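PDB 2YZH: thiol peroxidase from Aquifex aeolicus, which probably reduces hydrogen peroxide and organic hydroperoxides to water and alcohols with electrons from thioredoxin, protecting the cell from oxidative damage. Local coordinates for residues L58-P61 / V62-T65; S86-P90 / F91-R95; D115-Y119 / G120-G124; K68-N71 / E72-A75. All blocks are in the same frame, centred on the assembly; numbering follows the deposited sequence.

Overall arrangement
Contacts 1 and 4 both use helix 61-73, contact 1 at its start with the loop before it, contact 4 at its end, and both are only partly buried. Contact 2 starts the next helix, 90-100, and is buried; it touches contact 1 through Asp88 and Gln93, and both border the second subunit. Contact 3 is buried too, but lies apart in the connection between strands 106-109 and 135-139, and meets the third and fourth subunits. The chemistry follows the place: hydroxyls, a thiol and carboxylates around the helix starts of contacts 1 and 2, with salt bridges to the second subunit, apolar packing with interface salt bridges in contact 3, and mostly apolar and backbone links in contact 4.

Contact 1 of 4, residues L58-P61 / V62-T65; sequences LDTP and VCET
Thr60 and Cys63 meet through their side-chain tips: OG1 of Thr60 lies 3.1 Å from SG of Cys63 and 3.5 Å from its CB. The threonine hydroxyl is placed there by chi1 of 63°, which sets OG1 between the backbone N and the carbonyl carbon; the same oxygen is hydrogen-bonded to Ser57 O. One turn on, Glu64 N bonds to Thr60 O at 3.1 Å, closing the first turn after the N-cap. Pro61 O is held twice by Thr65, from N at 3.0 Å and from OG1 at 3.1 Å, the two donors arriving from opposite faces of the carbonyl plane. A water also donates to Pro61 O and, weakly, to Glu64 OE2. This is the Pro-x-x-x-Thr-x-x-Cys signature of peroxiredoxins, running from Pro56 to Cys63, which puts the predicted peroxide-reacting cysteine, the site of the sulfenic acid intermediate, in the first turn of helix 61-73. Glu64 carries its extended chain back past the loop before the helix, and its side chain also packs on Phe96 and Phe100 of helix 90-100. Cutting this residue back to alanine would take away the chain beyond CB, and is likely to strip some of the cover from those two rings and cost the water its weaker link. Further out, Cys63 rests on Pro56 and Arg134, and Asp59 makes a salt bridge with Arg95 of the second subunit, whose Phe91 packs on Thr60.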
loop_
_atom_site.group_PDB
_atom_site.type_symbol
_atom_site.label_atom_id
_atom_site.label_comp_id
_atom_site.label_asym_id
_atom_site.label_seq_id
_atom_site.Cartn_x
_atom_site.Cartn_y
_atom_site.Cartn_z
ATOM N N LEU D 58 -6.876 5.678 -18.716
ATOM C CA LEU D 58 -6.884 5.718 -20.170
ATOM C C LEU D 58 -8.144 5.063 -20.732
ATOM O O LEU D 58 -8.386 5.108 -21.936
ATOM C CB LEU D 58 -5.639 5.021 -20.723
ATOM C CG LEU D 58 -4.301 5.690 -20.390
ATOM C CD1 LEU D 58 -3.152 4.820 -20.876
ATOM C CD2 LEU D 58 -4.239 7.066 -21.042
ATOM N N ASP D 59 -8.945 4.449 -19.866
ATOM C CA ASP D 59 -10.178 3.809 -20.314
ATOM C C ASP D 59 -11.398 4.719 -20.192
ATOM O O ASP D 59 -12.538 4.250 -20.182
ATOM C CB ASP D 59 -10.424 2.506 -19.552
ATOM C CG ASP D 59 -9.655 1.338 -20.142
ATOM O OD1 ASP D 59 -9.538 1.278 -21.385
ATOM O OD2 ASP D 59 -9.182 0.475 -19.373
ATOM N N THR D 60 -11.149 6.019 -20.085
ATOM C CA THR D 60 -12.222 7.003 -20.009
ATOM C C THR D 60 -12.000 7.966 -21.173
ATOM O O THR D 60 -10.858 8.265 -21.531
ATOM C CB THR D 60 -12.211 7.776 -18.666
ATOM O OG1 THR D 60 -10.998 8.524 -18.542
ATOM C CG2 THR D 60 -12.329 6.809 -17.499
ATOM N N PRO D 61 -13.090 8.455 -21.788
ATOM C CA PRO D 61 -13.043 9.380 -22.925
ATOM C C PRO D 61 -12.122 10.589 -22.779
ATOM O O PRO D 61 -11.330 10.879 -23.675
ATOM C CB PRO D 61 -14.506 9.793 -23.092
ATOM C CG PRO D 61 -15.240 8.576 -22.654
ATOM C CD PRO D 61 -14.487 8.192 -21.399
ATOM N N VAL D 62 -12.224 11.298 -21.661
ATOM C CA VAL D 62 -11.400 12.483 -21.447
ATOM C C VAL D 62 -9.902 12.185 -21.447
ATOM O O VAL D 62 -9.122 12.895 -22.081
ATOM C CB VAL D 62 -11.771 13.190 -20.128
ATOM C CG1 VAL D 62 -10.846 14.378 -19.886
ATOM C CG2 VAL D 62 -13.220 13.658 -20.193
ATOM N N CYS D 63 -9.500 11.137 -20.739
ATOM C CA CYS D 63 -8.087 10.781 -20.678
ATOM C C CYS D 63 -7.578 10.308 -22.046
ATOM O O CYS D 63 -6.434 10.565 -22.412
ATOM C CB CYS D 63 -7.866 9.699 -19.616
ATOM S SG CYS D 63 -8.405 10.183 -17.938
ATOM N N GLU D 64 -8.427 9.615 -22.796
ATOM C CA GLU D 64 -8.038 9.134 -24.118
ATOM C C GLU D 64 -7.795 10.324 -25.036
ATOM O O GLU D 64 -6.815 10.356 -25.782
ATOM C CB GLU D 64 -9.127 8.231 -24.702
ATOM C CG GLU D 64 -9.243 6.891 -24.001
ATOM C CD GLU D 64 -10.354 6.024 -24.564
ATOM O OE1 GLU D 64 -10.490 4.866 -24.110
ATOM O OE2 GLU D 64 -11.089 6.498 -25.454
ATOM N N THR D 65 -8.689 11.306 -24.966
ATOM C CA THR D 65 -8.584 12.517 -25.771
ATOM C C THR D 65 -7.330 13.304 -25.411
ATOM O O THR D 65 -6.614 13.800 -26.290
ATOM C CB THR D 65 -9.819 13.425 -25.558
ATOM O OG1 THR D 65 -10.975 12.788 -26.114
ATOM C CG2 THR D 65 -9.615 14.778 -26.218
HETATM O O HOH W 1 -12.156 9.706 -26.073
#

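Contact 2 of 4, residues S86-P90 / F91-R95; sequences SMDLP and FAQKR
Gln93 reaches back from the first turn of helix 90-100 to Ser86 at the end of strand 80-86. Its CB passes 3.6 Å from Pro90 O; CG then packs 3.8 Å from Asp88 CB, and the extended chain carries NE2 to Ser86 OG, 3.1 Å away, in a weak hydrogen bond bent to 130°. NE2 has a second weak partner in Ala108 O. The serine oxygen is busier still. It accepts from Asp88 N, forming an ST turn, and donates to Asp88 OD2 at 2.5 Å, meeting that oxygen from above the carboxylate plane. Replacing Ser86 by alanine would remove all three links, and would probably leave the carboxylate easier to turn and the Gln93 amide with less to hold it. Leu89, the N-cap residue, offers O to two donors, Gln93 N in the carbonyl plane at 3.3 Å and Ala92 N well above it. Its CD1 sits 4.0 Å from CD2 of Phe91, at the ring edge; across the subunit interface Leu89 packs on Asp88 of the second subunit and Phe91 on Ser57 of the second subunit. Arg95, further along the helix, makes a salt bridge to Glu64 of that subunit. Asp88 also receives Ser57 OG and Leu58 N, so its buried carboxylate, about 7 Å from the Cys63 side chain, ties the two helix starts together and probably keeps the loop before that cysteine in place.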
loop_
_atom_site.group_PDB
_atom_site.type_symbol
_atom_site.label_atom_id
_atom_site.label_comp_id
_atom_site.label_asym_id
_atom_site.label_seq_id
_atom_site.Cartn_x
_atom_site.Cartn_y
_atom_site.Cartn_z
ATOM N N SER D 86 -0.880 6.509 -15.105
ATOM C CA SER D 86 -2.174 6.276 -14.467
ATOM C C SER D 86 -2.112 4.997 -13.646
ATOM O O SER D 86 -1.099 4.285 -13.654
ATOM C CB SER D 86 -3.275 6.129 -15.515
ATOM O OG SER D 86 -3.222 4.839 -16.100
ATOM N N MET D 87 -3.198 4.699 -12.943
ATOM C CA MET D 87 -3.254 3.494 -12.134
ATOM C C MET D 87 -3.789 2.311 -12.940
ATOM O O MET D 87 -4.013 1.243 -12.385
ATOM C CB MET D 87 -4.131 3.716 -10.896
ATOM C CG MET D 87 -3.567 4.724 -9.902
ATOM S SD MET D 87 -1.896 4.293 -9.366
ATOM C CE MET D 87 -2.227 3.178 -8.008
ATOM N N ASP D 88 -4.001 2.503 -14.239
ATOM C CA ASP D 88 -4.484 1.417 -15.103
ATOM C C ASP D 88 -3.430 0.321 -15.082
ATOM O O ASP D 88 -2.245 0.624 -14.993
ATOM C CB ASP D 88 -4.603 1.870 -16.563
ATOM C CG ASP D 88 -5.648 2.942 -16.772
ATOM O OD1 ASP D 88 -6.827 2.691 -16.456
ATOM O OD2 ASP D 88 -5.286 4.027 -17.267
ATOM N N LEU D 89 -3.842 -0.942 -15.165
ATOM C CA LEU D 89 -2.852 -2.015 -15.214
ATOM C C LEU D 89 -2.231 -1.928 -16.598
ATOM O O LEU D 89 -2.849 -1.405 -17.529
ATOM C CB LEU D 89 -3.493 -3.399 -15.059
ATOM C CG LEU D 89 -4.006 -3.845 -13.695
ATOM C CD1 LEU D 89 -4.390 -5.316 -13.786
ATOM C CD2 LEU D 89 -2.923 -3.649 -12.623
ATOM N N PRO D 90 -0.999 -2.432 -16.754
ATOM C CA PRO D 90 -0.310 -2.403 -18.046
ATOM C C PRO D 90 -1.135 -3.052 -19.167
ATOM O O PRO D 90 -1.062 -2.637 -20.320
ATOM C CB PRO D 90 0.980 -3.176 -17.763
ATOM C CG PRO D 90 1.249 -2.848 -16.319
ATOM C CD PRO D 90 -0.127 -2.987 -15.701
ATOM N N PHE D 91 -1.928 -4.060 -18.821
ATOM C CA PHE D 91 -2.733 -4.762 -19.820
ATOM C C PHE D 91 -3.750 -3.858 -20.503
ATOM O O PHE D 91 -4.022 -4.013 -21.690
ATOM C CB PHE D 91 -3.428 -5.955 -19.173
ATOM C CG PHE D 91 -2.493 -6.835 -18.405
ATOM C CD1 PHE D 91 -1.505 -7.562 -19.062
ATOM C CD2 PHE D 91 -2.561 -6.896 -17.017
ATOM C CE1 PHE D 91 -0.594 -8.336 -18.346
ATOM C CE2 PHE D 91 -1.657 -7.666 -16.294
ATOM C CZ PHE D 91 -0.672 -8.386 -16.960
ATOM N N ALA D 92 -4.304 -2.910 -19.756
ATOM C CA ALA D 92 -5.276 -1.978 -20.317
ATOM C C ALA D 92 -4.545 -0.907 -21.118
ATOM O O ALA D 92 -5.028 -0.461 -22.157
ATOM C CB ALA D 92 -6.093 -1.336 -19.206
ATOM N N GLN D 93 -3.374 -0.495 -20.633
ATOM C CA GLN D 93 -2.595 0.520 -21.326
ATOM C C GLN D 93 -2.109 -0.007 -22.669
ATOM O O GLN D 93 -2.028 0.740 -23.646
ATOM C CB GLN D 93 -1.392 0.961 -20.484
ATOM C CG GLN D 93 -1.754 1.570 -19.131
ATOM C CD GLN D 93 -0.667 2.490 -18.605
ATOM O OE1 GLN D 93 0.524 2.215 -18.770
ATOM N NE2 GLN D 93 -1.070 3.584 -17.960
ATOM N N LYS D 94 -1.789 -1.294 -22.719
ATOM C CA LYS D 94 -1.316 -1.888 -23.964
ATOM C C LYS D 94 -2.435 -1.865 -25.005
ATOM O O LYS D 94 -2.221 -1.479 -26.152
ATOM C CB LYS D 94 -0.856 -3.329 -23.729
ATOM C CG LYS D 94 -0.137 -3.947 -24.920
ATOM C CD LYS D 94 0.314 -5.369 -24.619
ATOM C CE LYS D 94 1.187 -5.919 -25.734
ATOM N NZ LYS D 94 2.424 -5.100 -25.914
ATOM N N ARG D 95 -3.631 -2.270 -24.590
ATOM C CA ARG D 95 -4.785 -2.297 -25.483
ATOM C C ARG D 95 -5.077 -0.886 -25.986
ATOM O O ARG D 95 -5.449 -0.694 -27.147
ATOM C CB ARG D 95 -6.000 -2.848 -24.738
ATOM C CG ARG D 95 -5.694 -4.123 -23.968
ATOM C CD ARG D 95 -6.125 -5.384 -24.700
ATOM N NE ARG D 95 -7.454 -5.806 -24.266
ATOM C CZ ARG D 95 -8.001 -6.979 -24.561
ATOM N NH1 ARG D 95 -7.336 -7.858 -25.300
ATOM N NH2 ARG D 95 -9.212 -7.276 -24.109
#

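Contact 3 of 4, residues D115-Y119 / G120-G124; sequences DMEKY and GVLIG
Tyr119 touches Val121 through CB, 4.3 Å from CG2, while its ring turns away from residues 120-124 and takes the methyl CE of Met116 on one face, 3.5 Å above the plane and offset toward the rim. Phe137 packs with the same ring edge-to-face, and the hydroxyl is hydrogen-bonded to Pro28 O. The other flat group is the Glu117 carboxylate. With CG trans to the backbone N (chi1 178°) the extended chain runs obliquely across Leu122, whose CD2 lies 3.9 Å from both CG and OE1; OE2 goes on to a salt bridge with Lys129 of the fourth subunit. Met116 contributes its carbonyl as well, with Val121 CG2 3.6 Å from O. The backbone follows a 3-10 pattern that ends at Gly120, where N donates to Glu117 O at 3.0 Å, well above the carbonyl plane. Gly120 turns the chain with phi of 71°, and a CB there would clash with Tyr119 O. A water spans the turn beyond it, donating to Glu117 O and accepting from Leu122 N at 2.9 Å. This compact turn lies in the connection between strands 106-109 and 135-139, and Met116 and Tyr119 both pack on Ile52 of the neighbouring strand 49-54. At the subunit interface Lys118 NZ bridges to Asp115 OD1 of its own chain and to Asp115 of the third subunit, and Asp115 in turn takes Lys118 of that subunit, so two acids and two lysines probably balance one another's charge across the interface.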
loop_
_atom_site.group_PDB
_atom_site.type_symbol
_atom_site.label_atom_id
_atom_site.label_comp_id
_atom_site.label_asym_id
_atom_site.label_seq_id
_atom_site.Cartn_x
_atom_site.Cartn_y
_atom_site.Cartn_z
ATOM N N ASP D 115 3.901 5.347 -6.710
ATOM C CA ASP D 115 4.875 6.385 -6.396
ATOM C C ASP D 115 4.377 7.788 -6.708
ATOM O O ASP D 115 4.899 8.755 -6.165
ATOM C CB ASP D 115 6.188 6.149 -7.153
ATOM C CG ASP D 115 7.085 5.136 -6.459
ATOM O OD1 ASP D 115 7.138 5.155 -5.211
ATOM O OD2 ASP D 115 7.745 4.340 -7.156
ATOM N N MET D 116 3.374 7.917 -7.574
ATOM C CA MET D 116 2.896 9.253 -7.900
ATOM C C MET D 116 2.255 9.952 -6.702
ATOM O O MET D 116 1.921 11.133 -6.775
ATOM C CB MET D 116 1.945 9.219 -9.103
ATOM C CG MET D 116 2.649 8.826 -10.407
ATOM S SD MET D 116 4.219 9.727 -10.697
ATOM C CE MET D 116 3.623 11.376 -11.140
ATOM N N GLU D 117 2.079 9.225 -5.600
ATOM C CA GLU D 117 1.541 9.843 -4.390
ATOM C C GLU D 117 2.566 10.905 -3.985
ATOM O O GLU D 117 2.229 11.921 -3.362
ATOM C CB GLU D 117 1.424 8.822 -3.245
ATOM C CG GLU D 117 0.913 9.438 -1.936
ATOM C CD GLU D 117 0.963 8.482 -0.753
ATOM O OE1 GLU D 117 0.735 7.270 -0.950
ATOM O OE2 GLU D 117 1.215 8.948 0.380
ATOM N N LYS D 118 3.825 10.662 -4.346
ATOM C CA LYS D 118 4.907 11.582 -4.005
ATOM C C LYS D 118 4.821 12.900 -4.765
ATOM O O LYS D 118 5.546 13.848 -4.455
ATOM C CB LYS D 118 6.267 10.915 -4.255
ATOM C CG LYS D 118 6.537 9.744 -3.311
ATOM C CD LYS D 118 7.707 8.899 -3.781
ATOM C CE LYS D 118 7.890 7.692 -2.870
ATOM N NZ LYS D 118 8.823 6.694 -3.460
ATOM N N TYR D 119 3.932 12.958 -5.752
ATOM C CA TYR D 119 3.744 14.167 -6.540
ATOM C C TYR D 119 2.501 14.930 -6.098
ATOM O O TYR D 119 2.138 15.945 -6.696
ATOM C CB TYR D 119 3.651 13.832 -8.035
ATOM C CG TYR D 119 5.001 13.662 -8.713
ATOM C CD1 TYR D 119 5.792 12.540 -8.478
ATOM C CD2 TYR D 119 5.488 14.638 -9.586
ATOM C CE1 TYR D 119 7.038 12.392 -9.096
ATOM C CE2 TYR D 119 6.730 14.499 -10.205
ATOM C CZ TYR D 119 7.498 13.376 -9.956
ATOM O OH TYR D 119 8.731 13.248 -10.563
ATOM N N GLY D 120 1.847 14.431 -5.052
ATOM C CA GLY D 120 0.661 15.090 -4.535
ATOM C C GLY D 120 -0.579 15.011 -5.408
ATOM O O GLY D 120 -1.468 15.854 -5.288
ATOM N N VAL D 121 -0.656 14.004 -6.273
ATOM C CA VAL D 121 -1.813 13.869 -7.148
ATOM C C VAL D 121 -2.688 12.648 -6.863
ATOM O O VAL D 121 -3.608 12.353 -7.622
ATOM C CB VAL D 121 -1.387 13.883 -8.641
ATOM C CG1 VAL D 121 -0.788 15.241 -8.989
ATOM C CG2 VAL D 121 -0.378 12.784 -8.919
ATOM N N LEU D 122 -2.419 11.943 -5.767
ATOM C CA LEU D 122 -3.245 10.789 -5.413
ATOM C C LEU D 122 -4.527 11.317 -4.769
ATOM O O LEU D 122 -4.470 12.066 -3.790
ATOM C CB LEU D 122 -2.515 9.882 -4.416
ATOM C CG LEU D 122 -3.310 8.648 -3.979
ATOM C CD1 LEU D 122 -3.521 7.727 -5.176
ATOM C CD2 LEU D 122 -2.567 7.922 -2.864
ATOM N N ILE D 123 -5.678 10.935 -5.320
ATOM C CA ILE D 123 -6.966 11.383 -4.792
ATOM C C ILE D 123 -7.241 10.682 -3.464
ATOM O O ILE D 123 -7.173 9.457 -3.374
ATOM C CB ILE D 123 -8.097 11.106 -5.822
ATOM C CG1 ILE D 123 -7.833 11.937 -7.081
ATOM C CG2 ILE D 123 -9.467 11.477 -5.248
ATOM C CD1 ILE D 123 -8.678 11.550 -8.285
ATOM N N GLY D 124 -7.535 11.476 -2.435
ATOM C CA GLY D 124 -7.773 10.938 -1.105
ATOM C C GLY D 124 -9.210 10.759 -0.643
ATOM O O GLY D 124 -9.440 10.297 0.474
HETATM O O HOH W 2 -0.506 12.363 -3.570
#

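Contact 4 of 4, residues K68-N71 / E72-A75; sequences KKFN and EIMA
Phe70 and Ile73 supply the apolar part of this last stretch of helix 61-73: CD1 of the ring and CD1 of the isoleucine are 3.7 Å apart, the methyl coming in at a slant. Ile73 gets there by holding CG1 between its backbone N and carbonyl carbon (chi1 59°), which also presses CG1 to 3.2 Å from Lys69 O. The main-chain hydrogen bonds come next. Glu72 N, Ile73 N and Met74 N bond in turn to the oxygens of Lys68, Lys69 and Phe70, four residues back each time; the middle one, 3.1 Å from Ile73 N to Lys69 O, is nearly straight at 175°. After that Ala75 N turns to Glu72 O at 3.2 Å, three residues back, as the helix gives way to loop. Charged and polar ends look elsewhere. Lys68 NZ and Glu72 OE2 stay 5.8 Å apart, too far for a salt bridge, though the opposite charges may attract weakly; Lys68 NZ makes a weak hydrogen bond to Phe100 O, Lys69 forms a salt bridge with Glu157, and Asn71 OD1 accepts from Asn104 N. In the fold, this is the middle element of the beta-alpha-beta unit 49-54, 61-73, 80-86: Met74 drops onto Val80 and Val82 of the following strand, and Phe70 and Ile73 face helix 160-170, where Phe70 meets Tyr160 edge-to-face and packs on Val163 while Ile73 packs on Tyr160 and Val164.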
loop_
_atom_site.group_PDB
_atom_site.type_symbol
_atom_site.label_atom_id
_atom_site.label_comp_id
_atom_site.label_asym_id
_atom_site.label_seq_id
_atom_site.Cartn_x
_atom_site.Cartn_y
_atom_site.Cartn_z
ATOM N N LYS D 68 -4.211 11.418 -26.753
ATOM C CA LYS D 68 -4.063 11.512 -28.202
ATOM C C LYS D 68 -3.560 12.895 -28.587
ATOM O O LYS D 68 -2.715 13.034 -29.470
ATOM C CB LYS D 68 -5.396 11.251 -28.915
ATOM C CG LYS D 68 -5.845 9.805 -28.892
ATOM C CD LYS D 68 -4.742 8.873 -29.387
ATOM C CE LYS D 68 -4.401 9.072 -30.861
ATOM N NZ LYS D 68 -5.387 8.412 -31.772
ATOM N N LYS D 69 -4.075 13.917 -27.909
ATOM C CA LYS D 69 -3.694 15.294 -28.190
ATOM C C LYS D 69 -2.223 15.549 -27.860
ATOM O O LYS D 69 -1.519 16.221 -28.615
ATOM C CB LYS D 69 -4.601 16.256 -27.411
ATOM C CG LYS D 69 -4.622 17.675 -27.972
ATOM C CD LYS D 69 -5.811 18.480 -27.443
ATOM C CE LYS D 69 -7.148 17.832 -27.808
ATOM N NZ LYS D 69 -8.326 18.596 -27.289
ATOM N N PHE D 70 -1.752 15.015 -26.737
ATOM C CA PHE D 70 -0.350 15.197 -26.375
ATOM C C PHE D 70 0.546 14.401 -27.317
ATOM O O PHE D 70 1.649 14.830 -27.642
ATOM C CB PHE D 70 -0.101 14.772 -24.926
ATOM C CG PHE D 70 -0.247 15.896 -23.936
ATOM C CD1 PHE D 70 0.563 17.024 -24.028
ATOM C CD2 PHE D 70 -1.195 15.833 -22.922
ATOM C CE1 PHE D 70 0.430 18.076 -23.124
ATOM C CE2 PHE D 70 -1.335 16.878 -22.014
ATOM C CZ PHE D 70 -0.521 18.002 -22.116
ATOM N N ASN D 71 0.069 13.240 -27.755
ATOM C CA ASN D 71 0.839 12.409 -28.675
ATOM C C ASN D 71 1.059 13.181 -29.977
ATOM O O ASN D 71 2.133 13.123 -30.580
ATOM C CB ASN D 71 0.093 11.103 -28.963
ATOM C CG ASN D 71 0.899 10.149 -29.830
ATOM O OD1 ASN D 71 1.960 9.668 -29.424
ATOM N ND2 ASN D 71 0.402 9.877 -31.036
ATOM N N GLU D 72 0.034 13.918 -30.395
ATOM C CA GLU D 72 0.089 14.714 -31.619
ATOM C C GLU D 72 1.058 15.890 -31.547
ATOM O O GLU D 72 1.950 16.019 -32.385
ATOM C CB GLU D 72 -1.298 15.263 -31.951
ATOM C CG GLU D 72 -2.286 14.244 -32.469
ATOM C CD GLU D 72 -3.690 14.809 -32.559
ATOM O OE1 GLU D 72 -3.847 15.933 -33.086
ATOM O OE2 GLU D 72 -4.638 14.130 -32.108
ATOM N N ILE D 73 0.871 16.747 -30.547
ATOM C CA ILE D 73 1.695 17.941 -30.385
ATOM C C ILE D 73 3.152 17.731 -29.982
ATOM O O ILE D 73 3.971 18.640 -30.129
ATOM C CB ILE D 73 1.049 18.926 -29.385
ATOM C CG1 ILE D 73 0.877 18.256 -28.021
ATOM C CG2 ILE D 73 -0.299 19.396 -29.919
ATOM C CD1 ILE D 73 0.205 19.145 -26.989
ATOM N N MET D 74 3.480 16.547 -29.474
ATOM C CA MET D 74 4.858 16.266 -29.078
ATOM C C MET D 74 5.566 15.466 -30.171
ATOM O O MET D 74 6.739 15.125 -30.038
ATOM C CB MET D 74 4.895 15.469 -27.769
ATOM C CG MET D 74 4.264 16.157 -26.568
ATOM S SD MET D 74 4.999 17.749 -26.158
ATOM C CE MET D 74 6.499 17.259 -25.334
ATOM N N ALA D 75 4.847 15.175 -31.251
ATOM C CA ALA D 75 5.397 14.400 -32.362
ATOM C C ALA D 75 6.731 14.930 -32.888
ATOM O O ALA D 75 6.847 16.097 -33.255
ATOM C CB ALA D 75 4.384 14.340 -33.502
#